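Local atomic coordinates of putative isochorismatase (Bordetella bronchiseptica, PDB entry 3UAO), a protein that hydrolyses the amide group of maleamate, giving maleate and ammonia, as one step in the breakdown of nicotinate (vitamin B3). Residues 47-52 and 76-81; 141-146 and 174-179; 161-166 and 186-191; 190-195 and 216-221. One frame throughout, in Å; residues are numbered along the deposited sequence.

Contact 1 of 4, residues 47-52 and 76-81; sequences LLIVDF and TVLAAA
Leu47 reaches from strand 47-50 to helix 76-81 and meets three residues there: Val77, Leu78 and Ala81. CB comes first and already faces the helix, but Leu47 CB stays 4.4 Å from Ala81 CB. CG follows, set anti to the backbone N (chi1 169°), which sends the branch point out from the strand. There the side chain splits. Leu47 CD1 goes to one side and touches the tip of Val77, 3.7 Å from CG1. CD2 carries the chain straight on from CA and CB and ends against the helix surface. Leu47 CD2 lies 3.7 Å from Ala81 CB and 3.8 Å from Leu78 CA, so it rests partly on the helix backbone. Leu78 CD1 meets Leu47 CD2 at 4.0 Å. CD2 therefore rests on one turn of helix, among Val77, Leu78 and Ala81.

Ile49, two residues on and on the same side of the strand, adds a lighter touch. Ile49 CD1 lies 4.0 Å from Leu78 CD1, and the two side chains cross at about a right angle. Leu78 CD1 thus rests against both Leu47 and Ile49. The contact is wholly apolar and buried.

Strand and helix run roughly antiparallel, at 147°, with their axes 9.9 Å apart. This is the helix-on-sheet packing of a beta-alpha-beta crossover. Helix 67-84 leads from strand 45-50 to strand 87-93, and Leu78 and Ala81 also touch Val88 of that strand. On its other edge, strand 45-50 pairs with strand 161-167, where Leu163 packs on Leu47.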
loop_
_atom_site.group_PDB
_atom_site.type_symbol
_atom_site.label_atom_id
_atom_site.label_comp_id
_atom_site.label_asym_id
_atom_site.label_seq_id
_atom_site.Cartn_x
_atom_site.Cartn_y
_atom_site.Cartn_z
ATOM N N LEU A 47 -11.717 -11.471 -13.038
ATOM C CA LEU A 47 -13.046 -11.068 -12.616
ATOM C C LEU A 47 -13.006 -10.817 -11.124
ATOM O O LEU A 47 -12.575 -11.659 -10.349
ATOM C CB LEU A 47 -14.102 -12.157 -12.948
ATOM C CG LEU A 47 -15.525 -12.037 -12.364
ATOM C CD1 LEU A 47 -16.266 -10.872 -12.943
ATOM C CD2 LEU A 47 -16.299 -13.301 -12.591
ATOM N N LEU A 48 -13.475 -9.644 -10.743
ATOM C CA LEU A 48 -13.688 -9.285 -9.368
ATOM C C LEU A 48 -15.162 -9.096 -9.131
ATOM O O LEU A 48 -15.774 -8.278 -9.823
ATOM C CB LEU A 48 -13.033 -7.926 -9.133
ATOM C CG LEU A 48 -13.140 -7.471 -7.697
ATOM C CD1 LEU A 48 -12.531 -8.528 -6.813
ATOM C CD2 LEU A 48 -12.449 -6.155 -7.595
ATOM N N ILE A 49 -15.724 -9.813 -8.169
ATOM C CA ILE A 49 -17.089 -9.598 -7.747
ATOM C C ILE A 49 -17.049 -8.955 -6.364
ATOM O O ILE A 49 -16.672 -9.600 -5.378
ATOM C CB ILE A 49 -17.866 -10.914 -7.683
ATOM C CG1 ILE A 49 -17.763 -11.689 -9.006
ATOM C CG2 ILE A 49 -19.320 -10.668 -7.364
ATOM C CD1 ILE A 49 -18.409 -13.052 -8.950
ATOM N N VAL A 50 -17.430 -7.692 -6.251
ATOM C CA VAL A 50 -17.247 -7.024 -4.957
ATOM C C VAL A 50 -18.499 -7.002 -4.075
ATOM O O VAL A 50 -19.514 -6.473 -4.451
ATOM C CB VAL A 50 -16.463 -5.625 -5.054
ATOM C CG1 VAL A 50 -15.947 -5.366 -6.445
ATOM C CG2 VAL A 50 -17.226 -4.497 -4.520
ATOM N N ASP A 51 -18.403 -7.661 -2.930
ATOM C CA ASP A 51 -19.396 -7.594 -1.860
ATOM C C ASP A 51 -20.820 -8.003 -2.193
ATOM O O ASP A 51 -21.771 -7.515 -1.583
ATOM C CB ASP A 51 -19.419 -6.185 -1.247
ATOM C CG ASP A 51 -18.125 -5.811 -0.632
ATOM O OD1 ASP A 51 -17.280 -6.706 -0.422
ATOM O OD2 ASP A 51 -17.946 -4.607 -0.382
ATOM N N PHE A 52 -20.995 -8.915 -3.122
ATOM C CA PHE A 52 -22.325 -9.472 -3.336
ATOM C C PHE A 52 -22.652 -10.460 -2.220
ATOM O O PHE A 52 -22.646 -11.671 -2.437
ATOM C CB PHE A 52 -22.440 -10.124 -4.715
ATOM C CG PHE A 52 -22.867 -9.178 -5.791
ATOM C CD1 PHE A 52 -23.519 -7.997 -5.478
ATOM C CD2 PHE A 52 -22.664 -9.501 -7.131
ATOM C CE1 PHE A 52 -23.949 -7.169 -6.484
ATOM C CE2 PHE A 52 -23.101 -8.684 -8.124
ATOM C CZ PHE A 52 -23.743 -7.526 -7.816
ATOM N N THR A 76 -23.885 -15.274 -15.041
ATOM C CA THR A 76 -23.466 -15.612 -16.402
ATOM C C THR A 76 -21.997 -15.255 -16.621
ATOM O O THR A 76 -21.278 -15.949 -17.348
ATOM C CB THR A 76 -24.335 -14.896 -17.482
ATOM O OG1 THR A 76 -25.716 -15.091 -17.197
ATOM C CG2 THR A 76 -24.042 -15.443 -18.870
ATOM N N VAL A 77 -21.542 -14.198 -15.957
ATOM C CA VAL A 77 -20.154 -13.781 -16.057
ATOM C C VAL A 77 -19.201 -14.703 -15.320
ATOM O O VAL A 77 -18.162 -15.078 -15.870
ATOM C CB VAL A 77 -19.963 -12.357 -15.584
ATOM C CG1 VAL A 77 -18.492 -11.977 -15.634
ATOM C CG2 VAL A 77 -20.779 -11.437 -16.471
ATOM N N LEU A 78 -19.568 -15.054 -14.082
ATOM C CA LEU A 78 -18.834 -15.990 -13.256
ATOM C C LEU A 78 -18.697 -17.368 -13.959
ATOM O O LEU A 78 -17.589 -17.917 -14.069
ATOM C CB LEU A 78 -19.540 -16.122 -11.892
ATOM C CG LEU A 78 -18.897 -17.054 -10.877
ATOM C CD1 LEU A 78 -17.470 -16.587 -10.679
ATOM C CD2 LEU A 78 -19.650 -17.128 -9.551
ATOM N N ALA A 79 -19.805 -17.908 -14.453
ATOM C CA ALA A 79 -19.756 -19.153 -15.220
ATOM C C ALA A 79 -18.837 -18.975 -16.436
ATOM O O ALA A 79 -17.942 -19.803 -16.673
ATOM C CB ALA A 79 -21.173 -19.625 -15.637
ATOM N N ALA A 80 -19.002 -17.889 -17.177
ATOM C CA ALA A 80 -18.156 -17.673 -18.351
ATOM C C ALA A 80 -16.675 -17.521 -17.947
ATOM O O ALA A 80 -15.781 -18.031 -18.630
ATOM C CB ALA A 80 -18.644 -16.475 -19.160
ATOM N N ALA A 81 -16.426 -16.833 -16.831
ATOM C CA ALA A 81 -15.074 -16.740 -16.246
ATOM C C ALA A 81 -14.514 -18.136 -15.975
ATOM O O ALA A 81 -13.374 -18.425 -16.310
ATOM C CB ALA A 81 -15.092 -15.927 -14.965
#

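Contact 2 of 4, residues 141-146 and 174-179; sequences TPSAFY and RASVVD
Ser143 and Asp179 meet because the serine's OG stands anti to its own backbone N (chi1 164°), which points it at Asp179 on the helix. Ser176 OG is turned the other way, anti to its carbonyl carbon, and looks at the loop. Ser143 OG donates to Asp179 OD2, though the modelled 2.4 Å between them is doubtfully short. Ser143 OG also accepts from Phe145 N at 3.0 Å, an ST turn that bends the loop. Ser176 OG takes the N-H of Ala144 at 2.9 Å, with an angle of 159°. It is also hydrogen-bonded to O of the modified cysteine at position 172.

Apolar atoms fill in around these bonds. Pro142 CB lies 3.6 Å from Ala175 CB. Phe145 lays a ring face over the backbone carbon of Asp179, and its CB is 3.6 Å from Asp179 CB. Ring and carboxylate planes are 76° apart.

The loop after strand 135-139 is thus fixed along the first turns of helix 174-182, close to the oxidised cysteine. Beyond the contact, Phe145 packs on Leu150, Ala151 and Leu154 of helix 150-156 and on Leu162 of strand 161-167. Pro142 touches Met181 of a second subunit.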
loop_
_atom_site.group_PDB
_atom_site.type_symbol
_atom_site.label_atom_id
_atom_site.label_comp_id
_atom_site.label_asym_id
_atom_site.label_seq_id
_atom_site.Cartn_x
_atom_site.Cartn_y
_atom_site.Cartn_z
ATOM N N THR A 141 -12.665 -1.968 4.545
ATOM C CA THR A 141 -12.797 -0.666 3.847
ATOM C C THR A 141 -13.571 -0.864 2.539
ATOM O O THR A 141 -13.870 -2.018 2.172
ATOM C CB THR A 141 -11.419 -0.139 3.543
ATOM O OG1 THR A 141 -10.690 -1.136 2.815
ATOM C CG2 THR A 141 -10.696 0.119 4.841
ATOM N N PRO A 142 -13.928 0.228 1.832
ATOM C CA PRO A 142 -14.684 0.090 0.583
ATOM C C PRO A 142 -14.008 -0.689 -0.552
ATOM O O PRO A 142 -14.663 -1.509 -1.230
ATOM C CB PRO A 142 -14.908 1.540 0.138
ATOM C CG PRO A 142 -14.723 2.347 1.355
ATOM C CD PRO A 142 -13.745 1.647 2.212
ATOM N N SER A 143 -12.727 -0.448 -0.783
ATOM C CA SER A 143 -12.024 -1.056 -1.941
ATOM C C SER A 143 -11.480 -2.441 -1.682
ATOM O O SER A 143 -10.880 -2.683 -0.675
ATOM C CB SER A 143 -10.856 -0.169 -2.368
ATOM O OG SER A 143 -9.951 -0.865 -3.213
ATOM N N ALA A 144 -11.637 -3.345 -2.635
ATOM C CA ALA A 144 -11.136 -4.733 -2.479
ATOM C C ALA A 144 -9.609 -4.784 -2.508
ATOM O O ALA A 144 -9.005 -5.865 -2.291
ATOM C CB ALA A 144 -11.730 -5.658 -3.581
ATOM N N PHE A 145 -8.985 -3.636 -2.765
ATOM C CA PHE A 145 -7.542 -3.520 -2.878
ATOM C C PHE A 145 -6.916 -2.922 -1.624
ATOM O O PHE A 145 -5.728 -3.221 -1.311
ATOM C CB PHE A 145 -7.154 -2.624 -4.090
ATOM C CG PHE A 145 -7.394 -3.270 -5.425
ATOM C CD1 PHE A 145 -6.392 -3.950 -6.066
ATOM C CD2 PHE A 145 -8.625 -3.215 -6.027
ATOM C CE1 PHE A 145 -6.629 -4.584 -7.288
ATOM C CE2 PHE A 145 -8.840 -3.818 -7.228
ATOM C CZ PHE A 145 -7.837 -4.513 -7.849
ATOM N N TYR A 146 -7.656 -2.050 -0.917
ATOM C CA TYR A 146 -7.069 -1.328 0.223
ATOM C C TYR A 146 -6.763 -2.264 1.402
ATOM O O TYR A 146 -7.690 -2.767 2.082
ATOM C CB TYR A 146 -7.980 -0.170 0.718
ATOM C CG TYR A 146 -7.143 0.806 1.511
ATOM C CD1 TYR A 146 -6.580 1.912 0.890
ATOM C CD2 TYR A 146 -6.788 0.554 2.826
ATOM C CE1 TYR A 146 -5.717 2.781 1.581
ATOM C CE2 TYR A 146 -5.915 1.422 3.547
ATOM C CZ TYR A 146 -5.369 2.514 2.922
ATOM O OH TYR A 146 -4.514 3.401 3.600
ATOM N N ARG A 174 -17.044 1.350 -7.051
ATOM C CA ARG A 174 -16.254 2.484 -7.511
ATOM C C ARG A 174 -14.895 2.536 -6.829
ATOM O O ARG A 174 -13.876 2.719 -7.495
ATOM C CB ARG A 174 -16.986 3.786 -7.256
ATOM C CG ARG A 174 -16.377 4.980 -7.993
ATOM C CD ARG A 174 -16.043 6.065 -7.085
ATOM N NE ARG A 174 -15.375 7.178 -7.759
ATOM C CZ ARG A 174 -15.997 8.199 -8.347
ATOM N NH1 ARG A 174 -17.319 8.270 -8.362
ATOM N NH2 ARG A 174 -15.288 9.183 -8.916
ATOM N N ALA A 175 -14.861 2.389 -5.504
ATOM C CA ALA A 175 -13.585 2.459 -4.777
ATOM C C ALA A 175 -12.662 1.407 -5.350
ATOM O O ALA A 175 -11.511 1.665 -5.586
ATOM C CB ALA A 175 -13.793 2.238 -3.266
ATOM N N SER A 176 -13.189 0.216 -5.575
ATOM C CA SER A 176 -12.430 -0.882 -6.082
ATOM C C SER A 176 -11.950 -0.679 -7.544
ATOM O O SER A 176 -10.895 -1.202 -7.935
ATOM C CB SER A 176 -13.274 -2.150 -5.997
ATOM O OG SER A 176 -13.550 -2.499 -4.671
ATOM N N VAL A 177 -12.739 0.026 -8.341
ATOM C CA VAL A 177 -12.408 0.270 -9.735
ATOM C C VAL A 177 -11.288 1.304 -9.892
ATOM O O VAL A 177 -10.340 1.126 -10.656
ATOM C CB VAL A 177 -13.682 0.703 -10.482
ATOM C CG1 VAL A 177 -13.357 1.573 -11.724
ATOM C CG2 VAL A 177 -14.536 -0.533 -10.823
ATOM N N VAL A 178 -11.399 2.396 -9.155
ATOM C CA VAL A 178 -10.358 3.394 -9.111
ATOM C C VAL A 178 -9.063 2.758 -8.600
ATOM O O VAL A 178 -7.987 3.061 -9.097
ATOM C CB VAL A 178 -10.780 4.558 -8.206
ATOM C CG1 VAL A 178 -9.575 5.468 -7.863
ATOM C CG2 VAL A 178 -11.915 5.358 -8.886
ATOM N N ASP A 179 -9.160 1.861 -7.619
ATOM C CA ASP A 179 -7.927 1.194 -7.128
ATOM C C ASP A 179 -7.266 0.312 -8.153
ATOM O O ASP A 179 -5.994 0.272 -8.260
ATOM C CB ASP A 179 -8.155 0.407 -5.830
ATOM C CG ASP A 179 -7.943 1.280 -4.548
ATOM O OD1 ASP A 179 -7.307 2.345 -4.632
ATOM O OD2 ASP A 179 -8.366 0.866 -3.444
#

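Contact 3 of 4, residues 161-166 and 186-191; sequences TLLVAG and RPLVLS
Arg186 opens the second strand beside Thr161. Arg186 O accepts from Leu162 N at 2.8 Å. Its side chain is extended from CG to NE and runs past Thr161, with Arg186 CD 3.6 Å from Thr161 OG1. Both polar ends have partners elsewhere: Arg186 NH1 bonds to Pro40 O and Thr161 OG1 to Lys42 O.

Pro187 comes next, level with Leu162, and both side chains lie on the opposite face of the sheet from Thr161. Its missing N-H does not interrupt this ladder, since the bonds to strand 161-166 use residues 186, 188 and 190.

Leu188 makes two of them. Leu188 N donates to Leu162 O at 2.9 Å, and Leu188 O accepts from Val164 N, also at 2.9 Å. Its side chain lies alongside that of Leu163, pointing the same way, with Leu188 CD1 3.9 Å from Leu163 CG.

Val189 is paired with Val164 on the face of Pro187. Leu190 N then closes the ladder on Val164 O at 3.1 Å. With CG anti to its carbonyl carbon (chi1 -79°), Leu190 folds back over strand 161-166, and its CD2 lies 3.8 Å from Leu163 CB. At Ser191 the chain turns a corner.

Four regular bonds make this a parallel ladder between the fourth and fifth strands of the Rossmann-like sheet. Backbone polarity is met between the strands, so both faces can be largely aliphatic and accept helices: Val177 covers Val164 and Val189, while Ala222 packs on Leu188 and Leu190.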
loop_
_atom_site.group_PDB
_atom_site.type_symbol
_atom_site.label_atom_id
_atom_site.label_comp_id
_atom_site.label_asym_id
_atom_site.label_seq_id
_atom_site.Cartn_x
_atom_site.Cartn_y
_atom_site.Cartn_z
ATOM N N THR A 161 -6.443 -7.090 -17.607
ATOM C CA THR A 161 -7.779 -6.526 -17.552
ATOM C C THR A 161 -8.676 -7.269 -16.525
ATOM O O THR A 161 -8.778 -8.497 -16.520
ATOM C CB THR A 161 -8.447 -6.632 -18.933
ATOM O OG1 THR A 161 -7.678 -5.918 -19.919
ATOM C CG2 THR A 161 -9.883 -6.107 -18.900
ATOM N N LEU A 162 -9.357 -6.515 -15.684
ATOM C CA LEU A 162 -10.185 -7.048 -14.635
ATOM C C LEU A 162 -11.645 -6.636 -14.807
ATOM O O LEU A 162 -11.982 -5.467 -14.786
ATOM C CB LEU A 162 -9.653 -6.504 -13.290
ATOM C CG LEU A 162 -10.336 -6.946 -11.995
ATOM C CD1 LEU A 162 -10.123 -8.472 -11.848
ATOM C CD2 LEU A 162 -9.852 -6.162 -10.780
ATOM N N LEU A 163 -12.530 -7.604 -14.961
ATOM C CA LEU A 163 -13.951 -7.316 -15.028
ATOM C C LEU A 163 -14.425 -7.115 -13.584
ATOM O O LEU A 163 -14.026 -7.853 -12.688
ATOM C CB LEU A 163 -14.701 -8.459 -15.714
ATOM C CG LEU A 163 -14.587 -8.578 -17.265
ATOM C CD1 LEU A 163 -13.178 -8.991 -17.742
ATOM C CD2 LEU A 163 -15.631 -9.532 -17.809
ATOM N N VAL A 164 -15.231 -6.088 -13.348
ATOM C CA VAL A 164 -15.788 -5.842 -12.020
ATOM C C VAL A 164 -17.313 -5.918 -11.987
ATOM O O VAL A 164 -18.001 -5.359 -12.825
ATOM C CB VAL A 164 -15.350 -4.455 -11.444
ATOM C CG1 VAL A 164 -15.961 -4.254 -10.055
ATOM C CG2 VAL A 164 -13.847 -4.389 -11.353
ATOM N N ALA A 165 -17.801 -6.619 -10.976
ATOM C CA ALA A 165 -19.188 -6.687 -10.619
ATOM C C ALA A 165 -19.306 -6.431 -9.117
ATOM O O ALA A 165 -18.322 -6.467 -8.423
ATOM C CB ALA A 165 -19.708 -8.074 -10.924
ATOM N N GLY A 166 -20.520 -6.182 -8.620
ATOM C CA GLY A 166 -20.767 -6.127 -7.207
ATOM C C GLY A 166 -21.650 -4.984 -6.784
ATOM O O GLY A 166 -22.344 -4.377 -7.596
ATOM N N ARG A 186 -6.563 -2.848 -16.244
ATOM C CA ARG A 186 -7.594 -2.166 -17.048
ATOM C C ARG A 186 -8.899 -2.631 -16.454
ATOM O O ARG A 186 -9.193 -3.836 -16.554
ATOM C CB ARG A 186 -7.484 -2.577 -18.512
ATOM C CG ARG A 186 -6.168 -2.108 -19.144
ATOM C CD ARG A 186 -5.751 -2.938 -20.336
ATOM N NE ARG A 186 -4.443 -2.528 -20.816
ATOM C CZ ARG A 186 -4.217 -1.788 -21.898
ATOM N NH1 ARG A 186 -5.194 -1.365 -22.688
ATOM N NH2 ARG A 186 -2.979 -1.480 -22.219
ATOM N N PRO A 187 -9.655 -1.723 -15.781
ATOM C CA PRO A 187 -10.940 -2.171 -15.278
ATOM C C PRO A 187 -12.001 -2.185 -16.377
ATOM O O PRO A 187 -12.057 -1.270 -17.215
ATOM C CB PRO A 187 -11.309 -1.125 -14.185
ATOM C CG PRO A 187 -10.083 -0.145 -14.107
ATOM C CD PRO A 187 -9.402 -0.307 -15.445
ATOM N N LEU A 188 -12.828 -3.238 -16.368
ATOM C CA LEU A 188 -13.990 -3.358 -17.232
ATOM C C LEU A 188 -15.211 -3.456 -16.309
ATOM O O LEU A 188 -15.513 -4.522 -15.752
ATOM C CB LEU A 188 -13.867 -4.617 -18.097
ATOM C CG LEU A 188 -14.657 -4.697 -19.409
ATOM C CD1 LEU A 188 -14.326 -5.991 -20.145
ATOM C CD2 LEU A 188 -16.164 -4.524 -19.215
ATOM N N VAL A 189 -15.907 -2.337 -16.133
ATOM C CA VAL A 189 -17.082 -2.305 -15.273
ATOM C C VAL A 189 -18.315 -2.851 -16.008
ATOM O O VAL A 189 -18.781 -2.291 -16.991
ATOM C CB VAL A 189 -17.337 -0.912 -14.713
ATOM C CG1 VAL A 189 -18.561 -0.929 -13.789
ATOM C CG2 VAL A 189 -16.080 -0.445 -13.949
ATOM N N LEU A 190 -18.809 -3.979 -15.533
ATOM C CA LEU A 190 -19.998 -4.576 -16.047
ATOM C C LEU A 190 -21.202 -3.757 -15.570
ATOM O O LEU A 190 -21.677 -3.956 -14.457
ATOM C CB LEU A 190 -20.112 -6.002 -15.525
ATOM C CG LEU A 190 -19.331 -7.187 -16.100
ATOM C CD1 LEU A 190 -18.634 -6.891 -17.466
ATOM C CD2 LEU A 190 -18.393 -7.878 -15.039
ATOM N N SER A 191 -21.686 -2.847 -16.421
ATOM C CA SER A 191 -22.744 -1.895 -16.062
ATOM C C SER A 191 -24.039 -2.544 -15.600
ATOM O O SER A 191 -24.801 -1.908 -14.879
ATOM C CB SER A 191 -23.080 -0.963 -17.233
ATOM O OG SER A 191 -23.466 -1.693 -18.397
#

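Contact 4 of 4, residues 190-195 and 216-221; sequences LSDCVG and VMTHDE
The carboxylate of Asp192 and the ring of His219 lie nearly in one plane, 23° apart. The carboxylate sits at the ring edge, where His219 ND1 donates to Asp192 OD2 at a modelled 2.4 Å, a doubtfully short value. Asp192 OD1 takes the backbone N-H of His219 at 2.7 Å, on its syn side and 30° out of the carboxylate plane. That bond is bent, with an angle of 137°. Cys193 SG lies obliquely to the ring, 4.0 Å from His219 CB.

Asp192 CG and His219 CG each stand between their own backbone N and carbonyl carbon, and this turns the two groups edge to edge.

Next to this pair, strand 215-217 is joined to strand 186-195 at Leu190 and Ser191, closing a beta-alpha-beta unit through helix 199-212. Ser191 N donates to Met217 O at 2.9 Å, and Leu190 bridges Met217 in parallel. A type I turn from Leu190 to Cys193 then brings Asp192 over the start of helix 219-224. Thr218 holds the N-cap position but makes no capping bond; its OG1 bonds Asp220 OD1 at 2.7 Å.

One carboxylate thus grips both the backbone and the ring of the first helical residue. It meets an N-H of the helix start and probably holds the rotation of the imidazole. The helix N terminus would tend to stabilise a charged Asp192, against the nearby carboxylate of Asp220.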
loop_
_atom_site.group_PDB
_atom_site.type_symbol
_atom_site.label_atom_id
_atom_site.label_comp_id
_atom_site.label_asym_id
_atom_site.label_seq_id
_atom_site.Cartn_x
_atom_site.Cartn_y
_atom_site.Cartn_z
ATOM N N LEU A 190 -18.809 -3.979 -15.533
ATOM C CA LEU A 190 -19.998 -4.576 -16.047
ATOM C C LEU A 190 -21.202 -3.757 -15.570
ATOM O O LEU A 190 -21.677 -3.956 -14.457
ATOM C CB LEU A 190 -20.112 -6.002 -15.525
ATOM C CG LEU A 190 -19.331 -7.187 -16.100
ATOM C CD1 LEU A 190 -18.634 -6.891 -17.466
ATOM C CD2 LEU A 190 -18.393 -7.878 -15.039
ATOM N N SER A 191 -21.686 -2.847 -16.421
ATOM C CA SER A 191 -22.744 -1.895 -16.062
ATOM C C SER A 191 -24.039 -2.544 -15.600
ATOM O O SER A 191 -24.801 -1.908 -14.879
ATOM C CB SER A 191 -23.080 -0.963 -17.233
ATOM O OG SER A 191 -23.466 -1.693 -18.397
ATOM N N ASP A 192 -24.298 -3.777 -16.054
ATOM C CA ASP A 192 -25.499 -4.506 -15.699
ATOM C C ASP A 192 -25.217 -5.530 -14.602
ATOM O O ASP A 192 -26.114 -6.273 -14.224
ATOM C CB ASP A 192 -26.209 -5.126 -16.943
ATOM C CG ASP A 192 -25.360 -6.161 -17.696
ATOM O OD1 ASP A 192 -24.103 -6.107 -17.641
ATOM O OD2 ASP A 192 -25.950 -7.048 -18.369
ATOM N N CYS A 193 -23.991 -5.527 -14.075
ATOM C CA CYS A 193 -23.584 -6.403 -12.983
ATOM C C CYS A 193 -23.080 -5.665 -11.733
ATOM O O CYS A 193 -22.512 -6.277 -10.788
ATOM C CB CYS A 193 -22.478 -7.326 -13.464
ATOM S SG CYS A 193 -22.999 -8.506 -14.688
ATOM N N VAL A 194 -23.290 -4.361 -11.704
ATOM C CA VAL A 194 -23.006 -3.593 -10.510
ATOM C C VAL A 194 -24.347 -3.041 -10.089
ATOM O O VAL A 194 -25.119 -2.630 -10.930
ATOM C CB VAL A 194 -21.890 -2.516 -10.784
ATOM C CG1 VAL A 194 -20.538 -3.224 -11.192
ATOM C CG2 VAL A 194 -22.274 -1.568 -11.842
ATOM N N GLY A 195 -24.679 -3.070 -8.811
ATOM C CA GLY A 195 -25.955 -2.492 -8.384
ATOM C C GLY A 195 -25.824 -1.554 -7.219
ATOM O O GLY A 195 -24.851 -1.593 -6.482
ATOM N N VAL A 216 -16.498 0.523 -19.703
ATOM C CA VAL A 216 -17.841 0.345 -19.130
ATOM C C VAL A 216 -18.804 -0.170 -20.214
ATOM O O VAL A 216 -19.109 0.516 -21.175
ATOM C CB VAL A 216 -18.373 1.694 -18.540
ATOM C CG1 VAL A 216 -19.873 1.595 -18.133
ATOM C CG2 VAL A 216 -17.545 2.104 -17.374
ATOM N N MET A 217 -19.270 -1.394 -20.040
ATOM C CA MET A 217 -20.193 -1.990 -20.975
ATOM C C MET A 217 -21.080 -3.035 -20.268
ATOM O O MET A 217 -20.779 -3.472 -19.152
ATOM C CB MET A 217 -19.400 -2.602 -22.148
ATOM C CG MET A 217 -18.359 -3.684 -21.790
ATOM S SD MET A 217 -17.270 -3.971 -23.227
ATOM C CE MET A 217 -16.172 -2.574 -23.086
ATOM N N THR A 218 -22.172 -3.419 -20.916
ATOM C CA THR A 218 -23.033 -4.497 -20.425
ATOM C C THR A 218 -22.331 -5.836 -20.617
ATOM O O THR A 218 -21.408 -5.945 -21.424
ATOM C CB THR A 218 -24.398 -4.508 -21.145
ATOM O OG1 THR A 218 -24.204 -4.649 -22.554
ATOM C CG2 THR A 218 -25.143 -3.222 -20.880
ATOM N N HIS A 219 -22.770 -6.847 -19.870
ATOM C CA HIS A 219 -22.053 -8.121 -19.788
ATOM C C HIS A 219 -21.995 -8.916 -21.103
ATOM O O HIS A 219 -21.005 -9.556 -21.393
ATOM C CB HIS A 219 -22.629 -9.000 -18.668
ATOM C CG HIS A 219 -23.863 -9.740 -19.056
ATOM N ND1 HIS A 219 -25.104 -9.144 -19.089
ATOM C CD2 HIS A 219 -24.050 -11.024 -19.442
ATOM C CE1 HIS A 219 -26.007 -10.038 -19.456
ATOM N NE2 HIS A 219 -25.392 -11.185 -19.681
ATOM N N ASP A 220 -23.047 -8.879 -21.892
ATOM C CA ASP A 220 -23.034 -9.568 -23.189
ATOM C C ASP A 220 -21.934 -8.981 -24.060
ATOM O O ASP A 220 -21.193 -9.697 -24.727
ATOM C CB ASP A 220 -24.392 -9.465 -23.890
ATOM C CG ASP A 220 -24.898 -8.008 -24.025
ATOM O OD1 ASP A 220 -24.893 -7.255 -23.020
ATOM O OD2 ASP A 220 -25.310 -7.637 -25.149
ATOM N N GLU A 221 -21.812 -7.667 -23.976
ATOM C CA GLU A 221 -20.806 -6.915 -24.701
ATOM C C GLU A 221 -19.408 -7.302 -24.223
ATOM O O GLU A 221 -18.536 -7.558 -25.055
ATOM C CB GLU A 221 -21.027 -5.439 -24.451
ATOM C CG GLU A 221 -20.806 -4.524 -25.606
ATOM C CD GLU A 221 -21.728 -3.330 -25.462
ATOM O OE1 GLU A 221 -22.892 -3.404 -25.960
ATOM O OE2 GLU A 221 -21.314 -2.356 -24.794
#

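Overall arrangement
Reading from the N terminus, contact 1 closes first. It folds helix 67-84 back on strand 45-50, before any other contact opens. Contacts 2 and 3 come next and cross, since their segments alternate: the loop 141-146, strand 161-166, helix 174-179, strand 186-191. Contact 2 also reaches back to contact 1, where Leu48 packs on Ala144 and Val50 on Ser176. Contact 4 takes up the chain at Leu190 and Ser191, which it shares with contact 3. It closes the last crossover, through helix 199-212 to edge strand 215-217. Contacts 1, 3 and 4 all reach the same parallel sheet. Val77 of contact 1 touches His219 of contact 4. Contacts 2 and 4 do not touch.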